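Local coordinates for 2-(3-amino-3-carboxypropyl)histidine synthase (PDB 3LZD), which uses a [4Fe-4S] cluster to move the 3-amino-3-carboxypropyl group of S-adenosylmethionine onto a histidine of elongation factor 2, the first step of diphthamide biosynthesis, at residues I155-T160 with H165-A170; S188-P193 with N200-K205; A225-K230 with F356-G361. One frame throughout, in Å; residues are numbered along the deposited sequence.

From the N terminus the three contacts follow in series, none enclosing or crossing another. Interaction 1 closes a loop of four residues between strand 154-159 and helix 167-176, at the start of a beta-alpha-beta unit. Interaction 2 closes six residues, including the cluster ligand Cys199, within the long connection from strand 180-182 to strand 210-214. Interaction 3 spans 125 residues, among them a whole four-stranded parallel sheet and the ligand Cys323, and brings residues 356-361 back to helix 219-228. Packing of Leu167 on Pro193 joins interactions 1 and 2, while Glu358 bonds to Lys205 and probably to Tyr201, joining 2 and 3, whose Arg189 and Ile359 touch the cluster.

Interaction 1: I155-T160 with H165-A170; sequences IIVTTT and HQLKEA
Thr159 divides its two branches between two neighbours: its hydroxyl OG1 donates a hydrogen bond to the backbone O of Ile214, while its methyl CG2 meets Leu167. The first torsion makes this possible, since OG1 lies anti to the backbone N (chi1 -169°) and CG2 falls between the backbone N and the carbonyl carbon, facing the helix. CG2 of Thr159 comes to 3.7 Å from CD1 of Leu167. The same leucine methyl, CD1, also lies 3.7 Å from CG1 of Val157, so one branch of Leu167 rests on two residues that share a side of the chain. Leu167 reaches toward the strand while Val157 and Thr159 reach alongside it toward the helix. Leucine suits a place that needs reach from a helix to a strand whose CA atoms stay well apart, 7.6 Å between CA of Thr159 and CA of Leu167. Val157, branched at CB, suits the extended backbone and presents CG1 to Leu167. Thr159 serves both an apolar neighbour and a backbone carbonyl inside the buried fold. Thr158, between them, faces the other way and bonds to Leu212 O. The contact thus joins the first strand and the helix of the beta-alpha-beta unit 154-159, 167-176, 180-182: strand 154-159 runs parallel between strands 180-182 and 210-214, and Ala170 of the helix touches Ile214 of the latter and Leu141 of helix 138-143.

Interaction 2: S188-P193 with N200-K205; sequences SRISWP and NYSVAK
Arg189 to Pro193 and Asn200 to Val203 run in nearly the same direction, 26° apart, their CA atoms 7.5 Å apart at Arg189 and Asn200 and 6.4 Å at Pro193 and Val203. Both belong to the loop that carries Cys199, and the second opens with an Asx turn: OD1 of Asn200 accepts from the backbone N of Ser202 at 2.9 Å, the donor standing above the carbonyl plane. OG of Ser202 donates to OD1 of Asn200 as well, at 2.7 Å, in the plane and on a lone pair. Two donors therefore hold the amide, whose ND2 bonds to Asp187 OD2 and Ile359 O, an asparagine being able to accept and donate at once. Ile190 lies across this turn, its CG1 3.4 Å from OD1 of Asn200. With CG1 beside its backbone N (chi1 -62°), its other branch, CG2, is left anti to that N and faces Val203. An alanine in place of Asn200 removes the amide, which would probably leave Ser202 N and OG without their shared acceptor, loosening the Asx turn, and Asp187 OD2 and Ile359 O without this donor. Arg189 is extended from CG to NE, passing the amide to touch the iron-sulfur cluster, and its NH1 bonds to Gly276 O. At the far end CG2 of Ile190 meets CG1 of Val203 at 3.9 Å, the two buried aliphatic side chains roughly perpendicular.

Interaction 3: A225-K230 with F356-G361; sequences AVATRK and FDEILG
Val226 and Phe356 meet crosswise, CB of the valine 4.1 Å from CD1 of the ring and approaching it obliquely. Here the last turn of helix 219-228 packs on the loop between helix 341-347 and strand 373-375, which carries Ile359 of the cluster pocket. CB of Phe356 points toward the helix, and CG, roughly anti to the backbone N (chi1 -153°), carries the ring on to Val226, whose CG1 lies 4.2 Å from CD1 of Phe356. Ala227 is small enough for the backbones to draw close, its CB 4.2 Å from CB of Phe356. A water completes the join, donating to O of Val226 at 2.9 Å and accepting from N of Phe356 at 2.7 Å. Glu358 has CG beside its backbone N and an extended chain beyond (chi2 179°), a reach that brings the carboxylate up to Ala227, whose CB lies 4.0 Å from OE1 of Glu358. That carboxylate is held elsewhere: OE1 of Glu358 makes a salt bridge to Lys205, and OE2 probably accepts from the backbone N of Tyr201. The contact is thus apolar at its centre and water-bridged between backbones, with a glutamate at its border whose negative charge is likely to be steadied by Lys205.

Interaction 1: I155-T160 with H165-A170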
loop_
_atom_site.group_PDB
_atom_site.type_symbol
_atom_site.label_atom_id
_atom_site.label_comp_id
_atom_site.label_asym_id
_atom_site.label_seq_id
_atom_site.Cartn_x
_atom_site.Cartn_y
_atom_site.Cartn_z
ATOM N N ILE A 155 36.490 18.732 -13.253
ATOM C CA ILE A 155 35.442 17.728 -13.275
ATOM C C ILE A 155 34.516 17.766 -12.064
ATOM O O ILE A 155 34.904 18.204 -10.976
ATOM C CB ILE A 155 36.044 16.317 -13.391
ATOM C CG1 ILE A 155 36.927 16.023 -12.179
ATOM C CG2 ILE A 155 36.862 16.203 -14.669
ATOM C CD1 ILE A 155 37.463 14.594 -12.158
ATOM N N ILE A 156 33.286 17.300 -12.272
ATOM C CA ILE A 156 32.274 17.243 -11.224
ATOM C C ILE A 156 32.213 15.779 -10.787
ATOM O O ILE A 156 32.080 14.882 -11.625
ATOM C CB ILE A 156 30.888 17.667 -11.772
ATOM C CG1 ILE A 156 30.947 19.115 -12.265
ATOM C CG2 ILE A 156 29.811 17.471 -10.688
ATOM C CD1 ILE A 156 29.720 19.553 -13.054
ATOM N N VAL A 157 32.313 15.526 -9.488
ATOM C CA VAL A 157 32.298 14.149 -9.009
ATOM C C VAL A 157 31.043 13.858 -8.197
ATOM O O VAL A 157 30.689 14.608 -7.282
ATOM C CB VAL A 157 33.575 13.854 -8.191
ATOM C CG1 VAL A 157 33.560 12.428 -7.660
ATOM C CG2 VAL A 157 34.798 14.056 -9.089
ATOM N N THR A 158 30.389 12.753 -8.544
ATOM C CA THR A 158 29.138 12.331 -7.924
ATOM C C THR A 158 29.131 10.841 -7.636
ATOM O O THR A 158 29.871 10.072 -8.255
ATOM C CB THR A 158 27.936 12.589 -8.864
ATOM O OG1 THR A 158 28.103 11.833 -10.071
ATOM C CG2 THR A 158 27.841 14.051 -9.239
ATOM N N THR A 159 28.282 10.439 -6.694
ATOM C CA THR A 159 28.135 9.037 -6.344
ATOM C C THR A 159 26.804 8.861 -5.615
ATOM O O THR A 159 26.081 9.833 -5.396
ATOM C CB THR A 159 29.310 8.543 -5.457
ATOM O OG1 THR A 159 29.253 7.117 -5.355
ATOM C CG2 THR A 159 29.245 9.137 -4.059
ATOM N N THR A 160 26.468 7.626 -5.276
ATOM C CA THR A 160 25.237 7.338 -4.552
ATOM C C THR A 160 25.593 7.210 -3.061
ATOM O O THR A 160 26.764 7.100 -2.692
ATOM C CB THR A 160 24.614 5.997 -4.994
ATOM O OG1 THR A 160 25.595 4.965 -4.847
ATOM C CG2 THR A 160 24.132 6.053 -6.442
ATOM N N HIS A 165 31.021 7.933 1.607
ATOM C CA HIS A 165 32.157 8.066 2.505
ATOM C C HIS A 165 33.447 7.969 1.711
ATOM O O HIS A 165 34.490 8.375 2.188
ATOM C CB HIS A 165 32.137 6.965 3.568
ATOM C CG HIS A 165 32.081 5.581 2.998
ATOM N ND1 HIS A 165 31.061 5.160 2.173
ATOM C CD2 HIS A 165 32.922 4.526 3.125
ATOM C CE1 HIS A 165 31.273 3.905 1.817
ATOM N NE2 HIS A 165 32.396 3.496 2.381
ATOM N N GLN A 166 33.370 7.437 0.494
ATOM C CA GLN A 166 34.556 7.294 -0.345
ATOM C C GLN A 166 34.857 8.515 -1.218
ATOM O O GLN A 166 35.895 8.570 -1.873
ATOM C CB GLN A 166 34.410 6.060 -1.242
ATOM C CG GLN A 166 34.487 4.722 -0.513
ATOM C CD GLN A 166 35.906 4.227 -0.328
ATOM O OE1 GLN A 166 36.732 4.315 -1.244
ATOM N NE2 GLN A 166 36.192 3.680 0.846
ATOM N N LEU A 167 33.970 9.506 -1.210
ATOM C CA LEU A 167 34.163 10.697 -2.031
ATOM C C LEU A 167 35.414 11.505 -1.675
ATOM O O LEU A 167 36.068 12.062 -2.564
ATOM C CB LEU A 167 32.925 11.584 -1.952
ATOM C CG LEU A 167 32.499 12.249 -3.252
ATOM C CD1 LEU A 167 32.337 11.189 -4.340
ATOM C CD2 LEU A 167 31.185 12.997 -3.035
ATOM N N LYS A 168 35.754 11.569 -0.390
ATOM C CA LYS A 168 36.948 12.302 0.044
ATOM C C LYS A 168 38.207 11.702 -0.590
ATOM O O LYS A 168 39.083 12.431 -1.058
ATOM C CB LYS A 168 37.090 12.271 1.576
ATOM N N GLU A 169 38.283 10.375 -0.603
ATOM C CA GLU A 169 39.422 9.671 -1.174
ATOM C C GLU A 169 39.469 9.861 -2.690
ATOM O O GLU A 169 40.529 10.099 -3.265
ATOM C CB GLU A 169 39.332 8.183 -0.855
ATOM C CG GLU A 169 40.679 7.544 -0.598
ATOM C CD GLU A 169 40.722 6.823 0.733
ATOM O OE1 GLU A 169 40.175 7.368 1.718
ATOM O OE2 GLU A 169 41.309 5.721 0.792
ATOM N N ALA A 170 38.315 9.735 -3.332
ATOM C CA ALA A 170 38.227 9.916 -4.763
ATOM C C ALA A 170 38.717 11.336 -5.099
ATOM O O ALA A 170 39.443 11.544 -6.074
ATOM C CB ALA A 170 36.787 9.733 -5.209
#

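Interaction 2: S188-P193 with N200-K205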
loop_
_atom_site.group_PDB
_atom_site.type_symbol
_atom_site.label_atom_id
_atom_site.label_comp_id
_atom_site.label_asym_id
_atom_site.label_seq_id
_atom_site.Cartn_x
_atom_site.Cartn_y
_atom_site.Cartn_z
ATOM N N SER A 188 17.955 20.240 0.017
ATOM C CA SER A 188 17.440 19.597 1.232
ATOM C C SER A 188 16.977 18.161 1.066
ATOM O O SER A 188 16.753 17.454 2.054
ATOM C CB SER A 188 16.310 20.434 1.828
ATOM O OG SER A 188 15.355 20.735 0.837
ATOM N N ARG A 189 16.820 17.731 -0.179
ATOM C CA ARG A 189 16.429 16.356 -0.456
ATOM C C ARG A 189 17.686 15.448 -0.370
ATOM O O ARG A 189 17.586 14.220 -0.200
ATOM C CB ARG A 189 15.790 16.270 -1.846
ATOM C CG ARG A 189 14.894 15.064 -2.026
ATOM C CD ARG A 189 14.189 15.057 -3.371
ATOM N NE ARG A 189 13.436 13.821 -3.505
ATOM C CZ ARG A 189 12.313 13.559 -2.843
ATOM N NH1 ARG A 189 11.798 14.461 -2.012
ATOM N NH2 ARG A 189 11.738 12.370 -2.968
ATOM N N ILE A 190 18.862 16.069 -0.465
ATOM C CA ILE A 190 20.158 15.372 -0.406
ATOM C C ILE A 190 20.732 15.404 1.018
ATOM O O ILE A 190 20.493 16.354 1.766
ATOM C CB ILE A 190 21.154 16.036 -1.408
ATOM C CG1 ILE A 190 20.606 15.906 -2.844
ATOM C CG2 ILE A 190 22.549 15.424 -1.280
ATOM C CD1 ILE A 190 20.338 14.450 -3.291
ATOM N N SER A 191 21.489 14.371 1.384
ATOM C CA SER A 191 22.089 14.257 2.720
ATOM C C SER A 191 23.556 14.702 2.831
ATOM O O SER A 191 23.983 15.202 3.883
ATOM C CB SER A 191 21.986 12.805 3.219
ATOM O OG SER A 191 20.656 12.310 3.093
ATOM N N TRP A 192 24.327 14.504 1.763
ATOM C CA TRP A 192 25.740 14.859 1.775
ATOM C C TRP A 192 26.169 15.439 0.428
ATOM O O TRP A 192 25.627 15.071 -0.602
ATOM C CB TRP A 192 26.613 13.621 2.006
ATOM C CG TRP A 192 26.287 12.765 3.169
ATOM C CD1 TRP A 192 26.667 12.953 4.471
ATOM C CD2 TRP A 192 25.563 11.532 3.135
ATOM N NE1 TRP A 192 26.225 11.899 5.249
ATOM C CE2 TRP A 192 25.546 11.017 4.450
ATOM C CE3 TRP A 192 24.932 10.808 2.115
ATOM C CZ2 TRP A 192 24.922 9.811 4.772
ATOM C CZ3 TRP A 192 24.315 9.608 2.435
ATOM C CH2 TRP A 192 24.316 9.123 3.756
ATOM N N PRO A 193 27.171 16.341 0.421
ATOM C CA PRO A 193 27.633 16.915 -0.851
ATOM C C PRO A 193 28.098 15.754 -1.769
ATOM O O PRO A 193 28.712 14.786 -1.295
ATOM C CB PRO A 193 28.804 17.805 -0.427
ATOM C CG PRO A 193 28.462 18.171 1.027
ATOM C CD PRO A 193 27.943 16.863 1.565
ATOM N N ASN A 200 16.996 13.203 -7.959
ATOM C CA ASN A 200 17.603 14.486 -7.644
ATOM C C ASN A 200 19.076 14.533 -7.948
ATOM O O ASN A 200 19.872 13.822 -7.337
ATOM C CB ASN A 200 17.388 14.844 -6.172
ATOM C CG ASN A 200 17.913 16.243 -5.830
ATOM O OD1 ASN A 200 19.118 16.483 -5.817
ATOM N ND2 ASN A 200 16.999 17.171 -5.563
ATOM N N TYR A 201 19.443 15.409 -8.873
ATOM C CA TYR A 201 20.833 15.549 -9.260
ATOM C C TYR A 201 21.367 16.932 -8.948
ATOM O O TYR A 201 22.279 17.427 -9.619
ATOM C CB TYR A 201 20.971 15.246 -10.755
ATOM C CG TYR A 201 20.466 13.864 -11.097
ATOM C CD1 TYR A 201 19.156 13.664 -11.522
ATOM C CD2 TYR A 201 21.272 12.747 -10.908
ATOM C CE1 TYR A 201 18.662 12.385 -11.742
ATOM C CE2 TYR A 201 20.783 11.464 -11.127
ATOM C CZ TYR A 201 19.482 11.291 -11.538
ATOM O OH TYR A 201 18.981 10.019 -11.714
ATOM N N SER A 202 20.811 17.559 -7.915
ATOM C CA SER A 202 21.240 18.903 -7.552
ATOM C C SER A 202 22.741 19.027 -7.284
ATOM O O SER A 202 23.329 20.068 -7.599
ATOM C CB SER A 202 20.431 19.420 -6.348
ATOM O OG SER A 202 20.630 18.606 -5.201
ATOM N N VAL A 203 23.381 17.992 -6.727
ATOM C CA VAL A 203 24.824 18.086 -6.447
ATOM C C VAL A 203 25.667 18.291 -7.699
ATOM O O VAL A 203 26.823 18.714 -7.610
ATOM C CB VAL A 203 25.404 16.824 -5.714
ATOM C CG1 VAL A 203 24.655 16.577 -4.404
ATOM C CG2 VAL A 203 25.342 15.594 -6.615
ATOM N N ALA A 204 25.091 18.008 -8.865
ATOM C CA ALA A 204 25.829 18.136 -10.130
ATOM C C ALA A 204 25.580 19.435 -10.892
ATOM O O ALA A 204 26.127 19.625 -11.983
ATOM C CB ALA A 204 25.508 16.944 -11.039
ATOM N N LYS A 205 24.761 20.323 -10.333
ATOM C CA LYS A 205 24.469 21.592 -10.993
ATOM C C LYS A 205 25.478 22.638 -10.538
ATOM O O LYS A 205 25.124 23.634 -9.888
ATOM C CB LYS A 205 23.054 22.068 -10.658
ATOM C CG LYS A 205 21.935 21.061 -10.944
ATOM C CD LYS A 205 21.888 20.644 -12.403
ATOM C CE LYS A 205 20.445 20.444 -12.888
ATOM N NZ LYS A 205 19.601 19.629 -11.974
#

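Interaction 3: A225-K230 with F356-G361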
loop_
_atom_site.group_PDB
_atom_site.type_symbol
_atom_site.label_atom_id
_atom_site.label_comp_id
_atom_site.label_asym_id
_atom_site.label_seq_id
_atom_site.Cartn_x
_atom_site.Cartn_y
_atom_site.Cartn_z
ATOM N N ALA A 225 23.181 12.605 -16.994
ATOM C CA ALA A 225 23.358 13.053 -18.369
ATOM C C ALA A 225 22.160 13.836 -18.901
ATOM O O ALA A 225 22.324 14.850 -19.579
ATOM C CB ALA A 225 23.625 11.843 -19.277
ATOM N N VAL A 226 20.951 13.363 -18.614
ATOM C CA VAL A 226 19.770 14.058 -19.100
ATOM C C VAL A 226 19.466 15.320 -18.292
ATOM O O VAL A 226 18.957 16.293 -18.829
ATOM C CB VAL A 226 18.529 13.145 -19.083
ATOM C CG1 VAL A 226 17.340 13.879 -19.705
ATOM C CG2 VAL A 226 18.824 11.848 -19.823
ATOM N N ALA A 227 19.807 15.310 -17.009
ATOM C CA ALA A 227 19.532 16.447 -16.140
ATOM C C ALA A 227 20.488 17.613 -16.313
ATOM O O ALA A 227 20.085 18.773 -16.248
ATOM C CB ALA A 227 19.542 15.993 -14.682
ATOM N N THR A 228 21.758 17.300 -16.525
ATOM C CA THR A 228 22.777 18.328 -16.674
ATOM C C THR A 228 23.137 18.595 -18.128
ATOM O O THR A 228 23.796 19.586 -18.435
ATOM C CB THR A 228 24.057 17.913 -15.963
ATOM O OG1 THR A 228 24.724 16.910 -16.741
ATOM C CG2 THR A 228 23.731 17.343 -14.597
ATOM N N ARG A 229 22.711 17.704 -19.015
ATOM C CA ARG A 229 23.012 17.823 -20.440
ATOM C C ARG A 229 24.518 17.939 -20.630
ATOM O O ARG A 229 24.988 18.500 -21.620
ATOM C CB ARG A 229 22.301 19.034 -21.057
ATOM N N LYS A 230 25.277 17.415 -19.666
ATOM C CA LYS A 230 26.729 17.422 -19.757
ATOM C C LYS A 230 27.232 16.003 -20.010
ATOM O O LYS A 230 26.463 15.044 -19.975
ATOM C CB LYS A 230 27.359 17.967 -18.478
ATOM C CG LYS A 230 27.165 19.459 -18.284
ATOM C CD LYS A 230 27.971 19.987 -17.103
ATOM C CE LYS A 230 27.806 21.496 -16.965
ATOM N NZ LYS A 230 28.515 22.042 -15.779
ATOM N N PHE A 356 14.506 16.162 -17.494
ATOM C CA PHE A 356 14.308 15.159 -16.456
ATOM C C PHE A 356 13.411 15.640 -15.314
ATOM O O PHE A 356 13.617 16.712 -14.754
ATOM C CB PHE A 356 15.666 14.736 -15.888
ATOM C CG PHE A 356 15.680 13.346 -15.327
ATOM C CD1 PHE A 356 15.848 12.249 -16.164
ATOM C CD2 PHE A 356 15.501 13.128 -13.966
ATOM C CE1 PHE A 356 15.838 10.950 -15.662
ATOM C CE2 PHE A 356 15.487 11.822 -13.448
ATOM C CZ PHE A 356 15.656 10.736 -14.301
ATOM N N ASP A 357 12.415 14.837 -14.969
ATOM C CA ASP A 357 11.509 15.191 -13.891
ATOM C C ASP A 357 12.229 14.999 -12.552
ATOM O O ASP A 357 12.407 13.877 -12.086
ATOM C CB ASP A 357 10.272 14.294 -13.936
ATOM C CG ASP A 357 9.234 14.690 -12.911
ATOM O OD1 ASP A 357 8.610 13.792 -12.306
ATOM O OD2 ASP A 357 9.036 15.908 -12.715
ATOM N N GLU A 358 12.660 16.088 -11.940
ATOM C CA GLU A 358 13.351 16.000 -10.660
ATOM C C GLU A 358 12.457 16.459 -9.524
ATOM O O GLU A 358 11.562 17.278 -9.717
ATOM C CB GLU A 358 14.602 16.883 -10.664
ATOM C CG GLU A 358 15.858 16.232 -11.218
ATOM C CD GLU A 358 17.053 17.184 -11.210
ATOM O OE1 GLU A 358 17.179 17.983 -12.158
ATOM O OE2 GLU A 358 17.856 17.138 -10.250
ATOM N N ILE A 359 12.698 15.919 -8.336
ATOM C CA ILE A 359 11.955 16.344 -7.159
ATOM C C ILE A 359 12.984 17.189 -6.420
ATOM O O ILE A 359 13.920 16.658 -5.815
ATOM C CB ILE A 359 11.518 15.149 -6.291
ATOM C CG1 ILE A 359 10.468 14.327 -7.045
ATOM C CG2 ILE A 359 10.967 15.642 -4.962
ATOM C CD1 ILE A 359 9.991 13.079 -6.292
ATOM N N LEU A 360 12.814 18.508 -6.476
ATOM C CA LEU A 360 13.768 19.408 -5.857
ATOM C C LEU A 360 13.400 19.851 -4.452
ATOM O O LEU A 360 12.229 19.917 -4.105
ATOM C CB LEU A 360 13.964 20.628 -6.752
ATOM C CG LEU A 360 14.338 20.284 -8.199
ATOM C CD1 LEU A 360 14.118 21.481 -9.097
ATOM C CD2 LEU A 360 15.777 19.811 -8.271
ATOM N N GLY A 361 14.424 20.118 -3.642
ATOM C CA GLY A 361 14.215 20.585 -2.283
ATOM C C GLY A 361 14.743 22.011 -2.184
ATOM O O GLY A 361 15.071 22.621 -3.202
HETATM O O HOH W 1 16.724 17.721 -17.664
#